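Local coordinates for protein EchA1_1 (Mycobacterium avium subsp. paratuberculosis, PDB 3R9T) that probably catalyses the reversible addition of water to the double bond of (2E)-enoyl-CoA thioesters, giving (3S)-3-hydroxyacyl-CoA, in fatty acid metabolism, at the interface of chains A and B. Coordinates in Å, arbitrary orientation; residue numbers count along the deposited sequence, not the author numbering. Chains: chain A/B, EchA1_1.

Contact 1: the interface of chains A and B. Residues chain A 144, 150, 235-236, 239; chain B 213, 216-217.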
ATOM      1  N   ILE A 144      11.829  -9.031  18.373  1.00 18.79           N
ATOM      2  CA  ILE A 144      10.993  -8.485  17.276  1.00 18.26           C
ATOM      3  C   ILE A 144      11.937  -7.809  16.281  1.00 18.38           C
ATOM      4  O   ILE A 144      13.103  -7.569  16.609  1.00 18.40           O
ATOM      5  CB  ILE A 144       9.888  -7.480  17.747  1.00 19.31           C
ATOM      6  CG1 ILE A 144      10.479  -6.326  18.564  1.00 19.33           C
ATOM      7  CG2 ILE A 144       8.792  -8.191  18.565  1.00 18.26           C
ATOM      8  CD1 ILE A 144       9.531  -5.129  18.775  1.00 19.85           C
ATOM      9  N   VAL A 150       9.053  -4.277  11.786  1.00 16.88           N
ATOM     10  CA  VAL A 150       7.673  -4.447  12.228  1.00 17.57           C
ATOM     11  C   VAL A 150       6.692  -3.453  11.580  1.00 18.24           C
ATOM     12  O   VAL A 150       5.564  -3.831  11.243  1.00 19.17           O
ATOM     13  CB  VAL A 150       7.501  -4.431  13.738  1.00 17.97           C
ATOM     14  CG1 VAL A 150       6.026  -4.664  14.059  1.00 19.81           C
ATOM     15  CG2 VAL A 150       8.311  -5.514  14.393  1.00 18.99           C
ATOM     16  N   ARG A 235       6.890   3.425  18.883  1.00 20.06           N
ATOM     17  CA  ARG A 235       6.214   2.220  19.362  1.00 20.06           C
ATOM     18  C   ARG A 235       7.191   1.049  19.398  1.00 19.79           C
ATOM     19  O   ARG A 235       7.197   0.273  20.351  1.00 20.34           O
ATOM     20  CB  ARG A 235       5.001   1.831  18.508  1.00 20.12           C
ATOM     21  CG  ARG A 235       3.857   2.783  18.568  1.00 22.63           C
ATOM     22  CD  ARG A 235       2.573   2.266  17.910  1.00 21.75           C
ATOM     23  NE  ARG A 235       1.630   3.373  17.927  1.00 22.91           N
ATOM     24  CZ  ARG A 235       1.446   4.253  16.941  1.00 22.92           C
ATOM     25  NH1 ARG A 235       2.047   4.123  15.761  1.00 23.23           N
ATOM     26  NH2 ARG A 235       0.604   5.264  17.127  1.00 25.46           N
ATOM     27  N   THR A 236       8.035   0.936  18.377  1.00 19.26           N
ATOM     28  CA  THR A 236       9.020  -0.134  18.338  1.00 19.58           C
ATOM     29  C   THR A 236       9.951  -0.077  19.550  1.00 20.52           C
ATOM     30  O   THR A 236      10.202  -1.088  20.209  1.00 20.04           O
ATOM     31  CB  THR A 236       9.844  -0.070  17.080  1.00 19.18           C
ATOM     32  OG1 THR A 236       8.976  -0.287  15.951  1.00 18.92           O
ATOM     33  CG2 THR A 236      10.936  -1.157  17.095  1.00 19.25           C
ATOM     34  N   GLU A 239       8.147  -0.954  22.893  1.00 23.96           N
ATOM     35  CA  GLU A 239       7.938  -2.413  22.937  1.00 23.36           C
ATOM     36  C   GLU A 239       9.226  -3.232  23.145  1.00 23.18           C
ATOM     37  O   GLU A 239       9.227  -4.203  23.903  1.00 24.24           O
ATOM     38  CB  GLU A 239       7.239  -2.885  21.664  1.00 22.77           C
ATOM     39  CG  GLU A 239       5.841  -2.324  21.474  1.00 23.71           C
ATOM     40  CD  GLU A 239       4.755  -3.029  22.262  1.00 25.03           C
ATOM     41  OE1 GLU A 239       5.051  -3.984  23.032  1.00 25.53           O
ATOM     42  OE2 GLU A 239       3.581  -2.610  22.082  1.00 23.25           O
TER
ATOM     43  N   ALA B 213       3.559  -8.127  20.544  1.00 19.90           N
ATOM     44  CA  ALA B 213       4.218  -6.841  20.348  1.00 18.90           C
ATOM     45  C   ALA B 213       4.274  -6.473  18.864  1.00 18.14           C
ATOM     46  O   ALA B 213       4.083  -5.310  18.485  1.00 16.84           O
ATOM     47  CB  ALA B 213       5.615  -6.853  20.927  1.00 19.43           C
ATOM     48  N   ARG B 216       0.889  -5.131  17.787  1.00 18.26           N
ATOM     49  CA  ARG B 216       0.602  -3.787  18.266  1.00 19.72           C
ATOM     50  C   ARG B 216       1.356  -2.765  17.429  1.00 19.50           C
ATOM     51  O   ARG B 216       0.788  -1.734  17.065  1.00 21.28           O
ATOM     52  CB  ARG B 216       0.943  -3.629  19.740  1.00 20.07           C
ATOM     53  CG  ARG B 216       0.029  -4.416  20.651  1.00 19.89           C
ATOM     54  CD  ARG B 216       0.221  -4.087  22.084  1.00 22.91           C
ATOM     55  NE  ARG B 216       1.522  -4.502  22.579  1.00 23.84           N
ATOM     56  CZ  ARG B 216       1.772  -5.633  23.232  1.00 23.23           C
ATOM     57  NH1 ARG B 216       3.004  -5.871  23.641  1.00 22.21           N
ATOM     58  NH2 ARG B 216       0.811  -6.510  23.505  1.00 23.64           N
ATOM     59  N   ILE B 217       2.618  -3.040  17.098  1.00 18.48           N
ATOM     60  CA  ILE B 217       3.391  -2.062  16.348  1.00 17.49           C
ATOM     61  C   ILE B 217       2.899  -1.972  14.903  1.00 16.36           C
ATOM     62  O   ILE B 217       2.740  -0.882  14.381  1.00 17.11           O
ATOM     63  CB  ILE B 217       4.882  -2.395  16.316  1.00 16.98           C
ATOM     64  CG1 ILE B 217       5.488  -2.316  17.702  1.00 17.67           C
ATOM     65  CG2 ILE B 217       5.626  -1.423  15.389  1.00 17.47           C
ATOM     66  CD1 ILE B 217       6.715  -3.212  17.903  1.00 18.58           C
TER
HETATM   67  O   HOH W   1       3.516   1.756  14.645  1.00 14.11           O

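Contact 2: the interface of chains A and B. Residues chain A 139-140, 167-168, 264; chain B 206-207, 210.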
ATOM      1  N   VAL A 139      10.510 -13.294  15.723  1.00 18.61           N
ATOM      2  CA  VAL A 139       9.445 -13.881  16.546  1.00 19.00           C
ATOM      3  C   VAL A 139       9.725 -15.306  17.029  1.00 20.24           C
ATOM      4  O   VAL A 139       9.159 -15.746  18.024  1.00 20.71           O
ATOM      5  CB  VAL A 139       8.082 -13.810  15.843  1.00 19.30           C
ATOM      6  CG1 VAL A 139       7.640 -12.349  15.764  1.00 19.09           C
ATOM      7  CG2 VAL A 139       8.101 -14.539  14.475  1.00 19.79           C
ATOM      8  N   LYS A 140      10.603 -16.007  16.321  1.00 21.11           N
ATOM      9  CA  LYS A 140      11.028 -17.356  16.692  1.00 23.43           C
ATOM     10  C   LYS A 140      12.128 -17.339  17.756  1.00 24.92           C
ATOM     11  O   LYS A 140      12.453 -18.389  18.317  1.00 26.34           O
ATOM     12  CB  LYS A 140      11.545 -18.115  15.464  1.00 23.10           C
ATOM     13  CG  LYS A 140      10.555 -18.200  14.316  1.00 23.59           C
ATOM     14  CD  LYS A 140      10.818 -19.349  13.337  1.00 25.05           C
ATOM     15  CE  LYS A 140       9.566 -19.693  12.513  1.00 24.48           C
ATOM     16  NZ  LYS A 140       8.532 -20.453  13.305  1.00 25.13           N
ATOM     17  N   LEU A 167       4.208 -12.568  11.501  1.00 15.93           N
ATOM     18  CA  LEU A 167       3.709 -13.366  12.598  1.00 17.14           C
ATOM     19  C   LEU A 167       4.194 -14.813  12.550  1.00 18.14           C
ATOM     20  O   LEU A 167       4.368 -15.413  13.605  1.00 18.12           O
ATOM     21  CB  LEU A 167       2.191 -13.301  12.655  1.00 17.97           C
ATOM     22  CG  LEU A 167       1.607 -11.887  12.762  1.00 17.75           C
ATOM     23  CD1 LEU A 167       0.089 -11.946  12.752  1.00 21.18           C
ATOM     24  CD2 LEU A 167       2.107 -11.106  14.005  1.00 19.10           C
ATOM     25  N   THR A 168       4.449 -15.367  11.358  1.00 17.94           N
ATOM     26  CA  THR A 168       4.975 -16.752  11.269  1.00 18.46           C
ATOM     27  C   THR A 168       6.500 -16.812  11.451  1.00 18.26           C
ATOM     28  O   THR A 168       7.033 -17.817  11.915  1.00 19.19           O
ATOM     29  CB  THR A 168       4.637 -17.456   9.907  1.00 18.58           C
ATOM     30  OG1 THR A 168       5.312 -16.804   8.820  1.00 18.92           O
ATOM     31  CG2 THR A 168       3.099 -17.513   9.652  1.00 16.02           C
ATOM     32  N   TRP A 264       8.410 -21.434  25.745  1.00 35.10           N
ATOM     33  CA  TRP A 264       7.929 -20.108  26.109  1.00 33.54           C
ATOM     34  C   TRP A 264       7.074 -20.107  27.377  1.00 34.34           C
ATOM     35  O   TRP A 264       6.293 -21.039  27.619  1.00 35.06           O
ATOM     36  CB  TRP A 264       7.089 -19.503  24.988  1.00 32.17           C
ATOM     37  CG  TRP A 264       7.662 -19.601  23.617  1.00 29.24           C
ATOM     38  CD1 TRP A 264       7.076 -20.195  22.529  1.00 27.93           C
ATOM     39  CD2 TRP A 264       8.904 -19.060  23.155  1.00 26.97           C
ATOM     40  NE1 TRP A 264       7.885 -20.072  21.433  1.00 26.03           N
ATOM     41  CE2 TRP A 264       9.005 -19.369  21.784  1.00 25.85           C
ATOM     42  CE3 TRP A 264       9.941 -18.338  23.763  1.00 25.68           C
ATOM     43  CZ2 TRP A 264      10.098 -18.993  21.017  1.00 25.10           C
ATOM     44  CZ3 TRP A 264      11.029 -17.977  22.995  1.00 25.70           C
ATOM     45  CH2 TRP A 264      11.096 -18.297  21.636  1.00 25.12           C
TER
ATOM     46  N   ASN B 206       5.621 -19.680  17.830  1.00 22.32           N
ATOM     47  CA  ASN B 206       6.509 -18.536  18.064  1.00 21.82           C
ATOM     48  C   ASN B 206       6.290 -17.922  19.438  1.00 22.49           C
ATOM     49  O   ASN B 206       5.311 -18.240  20.121  1.00 22.46           O
ATOM     50  CB  ASN B 206       6.344 -17.502  16.951  1.00 21.44           C
ATOM     51  CG  ASN B 206       6.680 -18.080  15.581  1.00 20.40           C
ATOM     52  OD1 ASN B 206       7.557 -18.962  15.459  1.00 22.39           O
ATOM     53  ND2 ASN B 206       5.989 -17.603  14.544  1.00 20.59           N
ATOM     54  N   ALA B 207       7.221 -17.062  19.843  1.00 22.25           N
ATOM     55  CA  ALA B 207       7.195 -16.457  21.171  1.00 22.38           C
ATOM     56  C   ALA B 207       5.989 -15.542  21.305  1.00 21.79           C
ATOM     57  O   ALA B 207       5.834 -14.637  20.499  1.00 20.44           O
ATOM     58  CB  ALA B 207       8.475 -15.697  21.430  1.00 22.66           C
ATOM     59  N   SER B 210       6.460 -11.716  21.570  1.00 20.86           N
ATOM     60  CA  SER B 210       6.971 -11.182  20.306  1.00 20.25           C
ATOM     61  C   SER B 210       5.849 -11.025  19.293  1.00 19.56           C
ATOM     62  O   SER B 210       5.787 -10.035  18.577  1.00 18.47           O
ATOM     63  CB  SER B 210       8.010 -12.127  19.711  1.00 20.36           C
ATOM     64  OG  SER B 210       9.134 -12.250  20.549  1.00 21.76           O
TER

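Contact 1: the interface of chains A and B
B:Arg216 grips the carboxylate of A:Glu239 side-on, NE of B:Arg216 giving a hydrogen bond and salt bridge of 2.8 Å to OE2 of A:Glu239. Beside it, NH1 of B:Arg216 reaches OE1 of A:Glu239 at 2.8 Å, so each carboxylate oxygen has its own nitrogen. Both bonds are nearly straight and meet the syn side of the oxygens. The acceptors lie in the guanidinium plane, but the carboxylate is turned 22° from it, a slightly twisted fork that still fixes the rotation of both groups. Bends bring them together: the glutamate chain folds at chi2 (-81°), and the arginine, extended through CG, turns at chi3 (-67°) to lay NE and NH1 along the carboxylate. The paired charges probably stabilise each other. B:Ala213, a helical turn before B:Arg216, sets its CB beside OE1.

The apolar half belongs to B:Ile217, whose branches go separate ways. CD1 of B:Ile217 meets CD1 of A:Ile144 tip to tip at 3.5 Å, and A:Ile144 also lines the pocket that holds benzoic acid. On another flank the methyl CG1 of A:Val150 presses on CB of B:Ile217 at 3.4 Å, a tight fit, with the two side chains crossing at about a right angle. CG2 of B:Ile217 packs on the hydroxyl OG1 of A:Thr236 at 3.6 Å, while the methylenes of A:Glu239 slide past CG1 and CD1 in the opposite direction. One turn earlier in helix 230-243, a water at the edge of the A:Arg235 guanidinium, 3.0 Å from NH1 of A:Arg235, bridges to the backbone O of B:Ile217.

Contact 2: the interface of chains A and B
B:Asn206, just ahead of helix 208-218, pushes its carboxamide into a polar notch of chain A and uses both ends of it. The oxygen OD1 of B:Asn206 receives the amino group NZ of A:Lys140 at 2.8 Å, in the carbonyl plane on a lone pair; the lysine chain crosses the amide obliquely and turns at its last torsion (chi4 -75°) to bring NZ round. The nitrogen ND2 serves two backbone carbonyls at the end of helix 159-168. From ND2 of B:Asn206 to O of A:Leu167, 2.9 Å away, the bond leaves close to the amide plane; O of A:Thr168 is 2.8 Å from ND2 of B:Asn206, but there the donor stands well above the carbonyl plane rather than on a lone pair. With a probably charged lysine before OD1 and carbonyl oxygens before ND2, the partners settle which way round the amide sits. The end of the helix should make those carbonyls more attractive to an N-H.

A:Val139 closes the other side. Its backbone O takes the N-H of B:Ala207, O of A:Val139 lying 3.0 Å from N of B:Ala207; its methyl CG2 rests against the carboxamide of B:Asn206, and its CA meets CB of B:Ser210.

CA and CB of B:Ala207 also cover one face of the indole of A:Trp264. CB of B:Ala207 sits over the six-membered ring of A:Trp264, 3.5 Å from its centroid, and CA over the five-membered ring, both as CH-pi contacts. NE1 of A:Trp264 comes to 3.3 Å from the carbonyl C of B:Asn206, so the ring covers the start of the peptide link as well.

A:Val139 directly follows A:Glu138, one of the two glutamates that act as catalytic acid-base residues in enoyl-CoA hydratases. Tying the lead-in of a neighbour's helix to this short 3-10 turn joins the subunits and probably helps steady the active-site segment.

Contact 1 and contact 2 lie about 13 Å apart and share helix 208-218 of chain B: contact 2 holds its start and lead-in, contact 1 its last turns. Chain A answers with the 3-10 turn 137-140, helix 159-168 and loop residue A:Trp264 at one end, helices 149-156 and 230-243 and loop residue A:Ile144 at the other. This helix of chain B is held at both ends against chain A, close to A:Glu138 and the pocket occupied by benzoic acid, which may come from crystallisation. Crotonase-family enzymes typically build trimers, often paired into hexamers; the three deposited copies, joined without an exact two-fold, seem consistent with that.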